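Local coordinates for putative lipoate-protein ligase A subunit 2 (Thermoplasma acidophilum DSM 1728, PDB 3R07) that is a putative subunit 2 of lipoate-protein ligase A, a small alpha/beta protein of the ligase C-terminus family, at residues B[24-36]-B[50-62]. Residues are numbered along the deposited sequence; the frame is centred on the assembly and turned at random.
Sequences DLDGNRIKDIHIS and LEDMLRGSSIEKI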
ATOM      1  N   ASP B  24      24.952   4.244   9.670  1.00 59.91           N
ATOM      2  CA  ASP B  24      26.366   4.443   9.403  1.00 61.97           C
ATOM      3  C   ASP B  24      26.927   5.199  10.614  1.00 62.94           C
ATOM      4  O   ASP B  24      26.574   6.360  10.835  1.00 62.77           O
ATOM      5  CB  ASP B  24      26.466   5.295   8.151  1.00 62.31           C
ATOM      6  CG  ASP B  24      27.811   5.246   7.503  1.00 65.03           C
ATOM      7  OD1 ASP B  24      28.827   4.939   8.178  1.00 69.00           O
ATOM      8  OD2 ASP B  24      27.848   5.547   6.291  1.00 67.49           O
ATOM      9  N   LEU B  25      27.757   4.540  11.421  1.00 64.72           N
ATOM     10  CA  LEU B  25      28.227   5.137  12.689  1.00 66.55           C
ATOM     11  C   LEU B  25      29.712   5.515  12.701  1.00 67.78           C
ATOM     12  O   LEU B  25      30.584   4.682  12.461  1.00 67.58           O
ATOM     13  CB  LEU B  25      27.950   4.216  13.878  1.00 66.42           C
ATOM     14  CG  LEU B  25      26.582   3.610  14.147  1.00 66.84           C
ATOM     15  CD1 LEU B  25      26.638   2.783  15.424  1.00 66.45           C
ATOM     16  CD2 LEU B  25      25.512   4.694  14.248  1.00 68.47           C
ATOM     17  N   ASP B  26      29.976   6.782  12.988  1.00 69.55           N
ATOM     18  CA  ASP B  26      31.328   7.269  13.196  1.00 71.30           C
ATOM     19  C   ASP B  26      31.496   7.491  14.696  1.00 71.52           C
ATOM     20  O   ASP B  26      31.043   8.487  15.252  1.00 71.72           O
ATOM     21  CB  ASP B  26      31.556   8.558  12.399  1.00 71.92           C
ATOM     22  CG  ASP B  26      32.915   9.193  12.677  1.00 74.90           C
ATOM     23  OD1 ASP B  26      33.475   8.959  13.782  1.00 77.75           O
ATOM     24  OD2 ASP B  26      33.424   9.933  11.788  1.00 76.97           O
ATOM     25  N   GLY B  27      32.141   6.545  15.356  1.00 72.09           N
ATOM     26  CA  GLY B  27      32.242   6.600  16.802  1.00 72.63           C
ATOM     27  C   GLY B  27      30.866   6.491  17.437  1.00 72.97           C
ATOM     28  O   GLY B  27      30.218   5.439  17.363  1.00 73.27           O
ATOM     29  N   ASN B  28      30.423   7.582  18.057  1.00 72.84           N
ATOM     30  CA  ASN B  28      29.173   7.592  18.818  1.00 72.77           C
ATOM     31  C   ASN B  28      28.085   8.349  18.017  1.00 72.15           C
ATOM     32  O   ASN B  28      26.947   8.524  18.467  1.00 72.19           O
ATOM     33  CB  ASN B  28      29.433   8.237  20.204  1.00 73.23           C
ATOM     34  CG  ASN B  28      28.585   7.619  21.338  1.00 74.74           C
ATOM     35  OD1 ASN B  28      28.500   6.390  21.500  1.00 75.64           O
ATOM     36  ND2 ASN B  28      27.972   8.486  22.143  1.00 76.00           N
ATOM     37  N   ARG B  29      28.451   8.747  16.801  1.00 70.91           N
ATOM     38  CA  ARG B  29      27.734   9.753  16.058  1.00 70.04           C
ATOM     39  C   ARG B  29      27.199   9.202  14.725  1.00 69.25           C
ATOM     40  O   ARG B  29      27.861   8.411  14.042  1.00 69.30           O
ATOM     41  CB  ARG B  29      28.677  10.938  15.837  1.00 70.28           C
ATOM     42  CG  ARG B  29      28.005  12.290  15.650  1.00 72.16           C
ATOM     43  CD  ARG B  29      27.974  12.661  14.178  1.00 74.99           C
ATOM     44  NE  ARG B  29      29.322  12.640  13.615  1.00 77.51           N
ATOM     45  CZ  ARG B  29      29.632  12.868  12.340  1.00 79.47           C
ATOM     46  NH1 ARG B  29      28.689  13.147  11.449  1.00 79.68           N
ATOM     47  NH2 ARG B  29      30.905  12.812  11.955  1.00 80.51           N
ATOM     48  N   ILE B  30      25.992   9.636  14.363  1.00 67.99           N
ATOM     49  CA  ILE B  30      25.272   9.094  13.216  1.00 66.08           C
ATOM     50  C   ILE B  30      25.686   9.835  11.955  1.00 65.55           C
ATOM     51  O   ILE B  30      25.402  11.023  11.799  1.00 65.85           O
ATOM     52  CB  ILE B  30      23.738   9.163  13.426  1.00 66.15           C
ATOM     53  CG1 ILE B  30      23.303   8.200  14.548  1.00 65.24           C
ATOM     54  CG2 ILE B  30      23.000   8.866  12.108  1.00 65.76           C
ATOM     55  CD1 ILE B  30      21.886   8.400  15.034  1.00 65.10           C
ATOM     56  N   LYS B  31      26.372   9.132  11.060  1.00 64.10           N
ATOM     57  CA  LYS B  31      26.905   9.746   9.858  1.00 63.28           C
ATOM     58  C   LYS B  31      25.842   9.707   8.779  1.00 61.99           C
ATOM     59  O   LYS B  31      25.661  10.666   8.029  1.00 62.10           O
ATOM     60  CB  LYS B  31      28.165   9.005   9.409  1.00 63.39           C
ATOM     61  CG  LYS B  31      28.876   9.609   8.219  1.00 64.23           C
ATOM     62  CD  LYS B  31      30.185   8.883   7.916  1.00 65.08           C
ATOM     63  CE  LYS B  31      30.846   9.498   6.663  1.00 69.41           C
ATOM     64  NZ  LYS B  31      32.280   9.070   6.467  1.00 72.35           N
ATOM     65  N   ASP B  32      25.159   8.567   8.694  1.00 60.13           N
ATOM     66  CA  ASP B  32      24.031   8.412   7.806  1.00 58.06           C
ATOM     67  C   ASP B  32      22.977   7.465   8.366  1.00 56.66           C
ATOM     68  O   ASP B  32      23.258   6.636   9.248  1.00 55.89           O
ATOM     69  CB  ASP B  32      24.468   7.946   6.433  1.00 58.08           C
ATOM     70  CG  ASP B  32      23.644   8.584   5.329  1.00 59.70           C
ATOM     71  OD1 ASP B  32      22.629   9.265   5.646  1.00 58.98           O
ATOM     72  OD2 ASP B  32      24.024   8.421   4.142  1.00 61.70           O
ATOM     73  N   ILE B  33      21.755   7.616   7.854  1.00 54.54           N
ATOM     74  CA  ILE B  33      20.654   6.744   8.223  1.00 52.38           C
ATOM     75  C   ILE B  33      19.649   6.637   7.075  1.00 51.34           C
ATOM     76  O   ILE B  33      19.409   7.589   6.321  1.00 50.48           O
ATOM     77  CB  ILE B  33      20.011   7.137   9.619  1.00 52.30           C
ATOM     78  CG1 ILE B  33      18.841   6.210   9.986  1.00 52.07           C
ATOM     79  CG2 ILE B  33      19.647   8.628   9.685  1.00 52.20           C
ATOM     80  CD1 ILE B  33      18.328   6.368  11.384  1.00 52.31           C
ATOM     81  N   HIS B  34      19.097   5.443   6.925  1.00 50.43           N
ATOM     82  CA  HIS B  34      18.092   5.203   5.928  1.00 49.94           C
ATOM     83  C   HIS B  34      17.046   4.346   6.595  1.00 48.43           C
ATOM     84  O   HIS B  34      17.361   3.295   7.133  1.00 48.90           O
ATOM     85  CB  HIS B  34      18.710   4.572   4.674  1.00 50.48           C
ATOM     86  CG  HIS B  34      17.722   3.857   3.802  1.00 56.09           C
ATOM     87  ND1 HIS B  34      16.719   4.510   3.105  1.00 59.97           N
ATOM     88  CD2 HIS B  34      17.586   2.537   3.511  1.00 58.88           C
ATOM     89  CE1 HIS B  34      16.005   3.619   2.435  1.00 60.55           C
ATOM     90  NE2 HIS B  34      16.513   2.416   2.661  1.00 60.50           N
ATOM     91  N   ILE B  35      15.812   4.839   6.630  1.00 46.90           N
ATOM     92  CA  ILE B  35      14.695   4.088   7.188  1.00 45.87           C
ATOM     93  C   ILE B  35      13.734   3.671   6.065  1.00 45.22           C
ATOM     94  O   ILE B  35      13.375   4.472   5.200  1.00 44.71           O
ATOM     95  CB  ILE B  35      13.932   4.890   8.244  1.00 45.91           C
ATOM     96  CG1 ILE B  35      14.900   5.484   9.270  1.00 46.57           C
ATOM     97  CG2 ILE B  35      12.915   4.014   8.928  1.00 45.92           C
ATOM     98  CD1 ILE B  35      14.295   6.512  10.204  1.00 43.39           C
ATOM     99  N   SER B  36      13.328   2.405   6.070  1.00 44.40           N
ATOM    100  CA  SER B  36      12.463   1.922   5.021  1.00 43.07           C
ATOM    101  C   SER B  36      11.528   0.868   5.566  1.00 43.22           C
ATOM    102  O   SER B  36      11.539   0.582   6.750  1.00 41.88           O
ATOM    103  CB  SER B  36      13.280   1.398   3.840  1.00 42.76           C
ATOM    104  OG  SER B  36      14.043   0.264   4.191  1.00 40.87           O
ATOM    105  N   LEU B  50      12.578  12.545   9.858  1.00 63.86           N
ATOM    106  CA  LEU B  50      13.099  11.646  10.873  1.00 63.66           C
ATOM    107  C   LEU B  50      14.543  11.243  10.573  1.00 64.25           C
ATOM    108  O   LEU B  50      15.354  11.112  11.481  1.00 64.51           O
ATOM    109  CB  LEU B  50      12.210  10.408  11.009  1.00 63.55           C
ATOM    110  CG  LEU B  50      12.506   9.382  12.113  1.00 63.45           C
ATOM    111  CD1 LEU B  50      12.662  10.035  13.483  1.00 63.14           C
ATOM    112  CD2 LEU B  50      11.444   8.289  12.158  1.00 63.00           C
ATOM    113  N   GLU B  51      14.870  11.054   9.303  1.00 64.65           N
ATOM    114  CA  GLU B  51      16.246  10.756   8.926  1.00 64.98           C
ATOM    115  C   GLU B  51      17.147  11.994   9.126  1.00 66.10           C
ATOM    116  O   GLU B  51      18.281  11.877   9.595  1.00 66.38           O
ATOM    117  CB  GLU B  51      16.326  10.247   7.477  1.00 64.70           C
ATOM    118  CG  GLU B  51      15.813   8.829   7.237  1.00 63.57           C
ATOM    119  CD  GLU B  51      15.703   8.495   5.745  1.00 63.61           C
ATOM    120  OE1 GLU B  51      15.639   9.436   4.934  1.00 61.95           O
ATOM    121  OE2 GLU B  51      15.681   7.302   5.370  1.00 60.10           O
ATOM    122  N   ASP B  52      16.637  13.170   8.765  1.00 67.34           N
ATOM    123  CA  ASP B  52      17.382  14.431   8.882  1.00 68.46           C
ATOM    124  C   ASP B  52      17.711  14.782  10.325  1.00 68.90           C
ATOM    125  O   ASP B  52      18.748  15.378  10.602  1.00 68.90           O
ATOM    126  CB  ASP B  52      16.601  15.582   8.243  1.00 68.58           C
ATOM    127  CG  ASP B  52      16.609  15.520   6.719  1.00 70.21           C
ATOM    128  OD1 ASP B  52      17.313  14.630   6.171  1.00 70.92           O
ATOM    129  OD2 ASP B  52      15.914  16.357   6.077  1.00 70.80           O
ATOM    130  N   MET B  53      16.818  14.399  11.229  1.00 69.45           N
ATOM    131  CA  MET B  53      16.956  14.702  12.641  1.00 70.31           C
ATOM    132  C   MET B  53      18.010  13.829  13.284  1.00 69.80           C
ATOM    133  O   MET B  53      18.878  14.331  13.985  1.00 70.21           O
ATOM    134  CB  MET B  53      15.610  14.555  13.350  1.00 70.46           C
ATOM    135  CG  MET B  53      14.645  15.703  13.018  1.00 70.93           C
ATOM    136  SD  MET B  53      12.978  15.441  13.658  1.00 72.50           S
ATOM    137  CE  MET B  53      12.328  17.093  13.349  1.00 72.25           C
ATOM    138  N   LEU B  54      17.945  12.529  13.017  1.00 69.47           N
ATOM    139  CA  LEU B  54      18.935  11.577  13.506  1.00 68.97           C
ATOM    140  C   LEU B  54      20.356  11.817  12.949  1.00 69.12           C
ATOM    141  O   LEU B  54      21.342  11.609  13.659  1.00 69.21           O
ATOM    142  CB  LEU B  54      18.456  10.146  13.259  1.00 68.67           C
ATOM    143  CG  LEU B  54      17.230   9.732  14.081  1.00 68.07           C
ATOM    144  CD1 LEU B  54      16.350   8.701  13.365  1.00 68.05           C
ATOM    145  CD2 LEU B  54      17.644   9.215  15.432  1.00 67.27           C
ATOM    146  N   ARG B  55      20.451  12.270  11.699  1.00 69.08           N
ATOM    147  CA  ARG B  55      21.722  12.641  11.072  1.00 69.15           C
ATOM    148  C   ARG B  55      22.168  14.113  11.362  1.00 70.36           C
ATOM    149  O   ARG B  55      21.482  15.073  10.967  1.00 71.00           O
ATOM    150  CB  ARG B  55      21.608  12.401   9.562  1.00 68.41           C
ATOM    151  CG  ARG B  55      22.942  12.415   8.808  1.00 68.53           C
ATOM    152  CD  ARG B  55      22.832  12.177   7.283  1.00 68.13           C
ATOM    153  NE  ARG B  55      21.765  12.972   6.701  1.00 67.61           N
ATOM    154  CZ  ARG B  55      20.627  12.477   6.220  1.00 67.67           C
ATOM    155  NH1 ARG B  55      20.420  11.172   6.208  1.00 67.48           N
ATOM    156  NH2 ARG B  55      19.697  13.295   5.741  1.00 67.74           N
ATOM    157  N   GLY B  56      23.278  14.333  12.072  1.00 71.05           N
ATOM    158  CA  GLY B  56      23.971  13.351  12.870  1.00 71.96           C
ATOM    159  C   GLY B  56      23.917  13.801  14.313  1.00 72.78           C
ATOM    160  O   GLY B  56      24.525  14.795  14.690  1.00 72.81           O
ATOM    161  N   SER B  57      23.145  13.077  15.103  1.00 73.82           N
ATOM    162  CA  SER B  57      23.098  13.227  16.539  1.00 74.78           C
ATOM    163  C   SER B  57      23.935  12.114  17.109  1.00 75.46           C
ATOM    164  O   SER B  57      24.723  11.507  16.406  1.00 75.49           O
ATOM    165  CB  SER B  57      21.661  13.058  17.030  1.00 74.96           C
ATOM    166  OG  SER B  57      20.778  13.953  16.375  1.00 76.18           O
ATOM    167  N   SER B  58      23.732  11.815  18.380  1.00 76.95           N
ATOM    168  CA  SER B  58      24.489  10.779  19.048  1.00 78.46           C
ATOM    169  C   SER B  58      23.589   9.629  19.397  1.00 79.45           C
ATOM    170  O   SER B  58      22.532   9.820  19.982  1.00 79.62           O
ATOM    171  CB  SER B  58      25.158  11.327  20.310  1.00 78.52           C
ATOM    172  OG  SER B  58      26.391  11.953  19.988  1.00 78.79           O
ATOM    173  N   ILE B  59      24.033   8.429  19.052  1.00 81.03           N
ATOM    174  CA  ILE B  59      23.244   7.217  19.258  1.00 82.84           C
ATOM    175  C   ILE B  59      22.711   7.104  20.692  1.00 83.92           C
ATOM    176  O   ILE B  59      21.883   6.235  21.000  1.00 84.02           O
ATOM    177  CB  ILE B  59      24.016   5.929  18.785  1.00 82.88           C
ATOM    178  CG1 ILE B  59      24.982   5.405  19.851  1.00 83.09           C
ATOM    179  CG2 ILE B  59      24.751   6.188  17.471  1.00 83.03           C
ATOM    180  CD1 ILE B  59      24.515   4.113  20.511  1.00 83.68           C
ATOM    181  N   GLU B  60      23.191   7.995  21.558  1.00 85.51           N
ATOM    182  CA  GLU B  60      22.739   8.064  22.955  1.00 87.08           C
ATOM    183  C   GLU B  60      21.393   8.778  23.033  1.00 87.02           C
ATOM    184  O   GLU B  60      20.458   8.277  23.660  1.00 87.06           O
ATOM    185  CB  GLU B  60      23.780   8.766  23.849  1.00 87.28           C
ATOM    186  CG  GLU B  60      25.054   7.927  24.147  1.00 88.36           C
ATOM    187  CD  GLU B  60      25.789   8.366  25.425  1.00 88.55           C
ATOM    188  OE1 GLU B  60      25.454   9.438  25.990  1.00 90.70           O
ATOM    189  OE2 GLU B  60      26.706   7.636  25.869  1.00 89.76           O
ATOM    190  N   LYS B  61      21.306   9.928  22.364  1.00 87.27           N
ATOM    191  CA  LYS B  61      20.107  10.763  22.375  1.00 87.56           C
ATOM    192  C   LYS B  61      19.182  10.507  21.171  1.00 87.31           C
ATOM    193  O   LYS B  61      18.775  11.431  20.456  1.00 87.39           O
ATOM    194  CB  LYS B  61      20.495  12.238  22.514  1.00 87.79           C
ATOM    195  CG  LYS B  61      21.221  12.512  23.839  1.00 89.38           C
ATOM    196  CD  LYS B  61      21.175  13.982  24.252  1.00 91.34           C
ATOM    197  CE  LYS B  61      21.678  14.164  25.680  1.00 91.39           C
ATOM    198  NZ  LYS B  61      21.148  15.426  26.266  1.00 92.02           N
ATOM    199  N   ILE B  62      18.860   9.229  20.973  1.00 86.70           N
ATOM    200  CA  ILE B  62      17.968   8.772  19.917  1.00 86.03           C
ATOM    201  C   ILE B  62      16.503   8.974  20.326  1.00 85.79           C
ATOM    202  O   ILE B  62      15.717   9.549  19.565  1.00 85.56           O
ATOM    203  CB  ILE B  62      18.268   7.277  19.559  1.00 86.16           C
ATOM    204  CG1 ILE B  62      19.350   7.191  18.480  1.00 85.77           C
ATOM    205  CG2 ILE B  62      16.999   6.507  19.124  1.00 86.12           C
ATOM    206  CD1 ILE B  62      19.677   5.761  18.039  1.00 85.81           C
TER
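Asn28, in the type II' turn of the hairpin, and Ile30, on the strand that follows it, lie against the loop after helix 46-54, while Glu51 reaches strand 29-36 from within that helix. Two backbone bonds fix the loop: Ile30 N gives its hydrogen to Ser57 O at 3.0 Å, and Ile59 N bonds to Asn28 O with an N-H...O angle of 158°. They flank the single beta bridge of Arg29 with Ser58, so the loop briefly pairs with the outer strand of this chain's antiparallel sheet. Ile30 sets CG1, anti to its carbonyl carbon, 3.8 Å from CG2 of Ile59; its CB lies over the carbonyl oxygen of Leu54. The same Ile59 methyl meets CD2 of Leu25 at 3.6 Å, the two side chains crossing at about a right angle. The Asn28 amide crosses the Glu60 chain at a slant, its plane steeply turned from the carboxylate, with ND2 nearest CG and no hydrogen bond between them.

Farther along, the strand runs nearly antiparallel to helix segment 50-54 (161°), their axes 8.0 Å apart. Ile33 CD1 touches CD1 of Leu54 at 3.6 Å, and Leu88 of helix 83-88 packs on both residues. Glu51, extended beyond CG, places OE2 2.8 Å from Ile35 N, which it receives through its anti lone pair. Just past the helix end, Arg55 bends at chi3 (46°) and NH1 forms a salt bridge with Asp32 OD1 at 3.0 Å, carboxylate and guanidinium planes almost perpendicular; a second salt bridge, from NH2 to Asp52, links strand to helix. Asp32 OD1 also accepts from Ile33 N.

The chemistry thus divides: aliphatic branches fill the interior, backbone bonds tie down the loop, and the Ile35 amide fixes Glu51 OE2 at the strand, to which a weak, long ion pair with a basic side chain of the other protein chain may add.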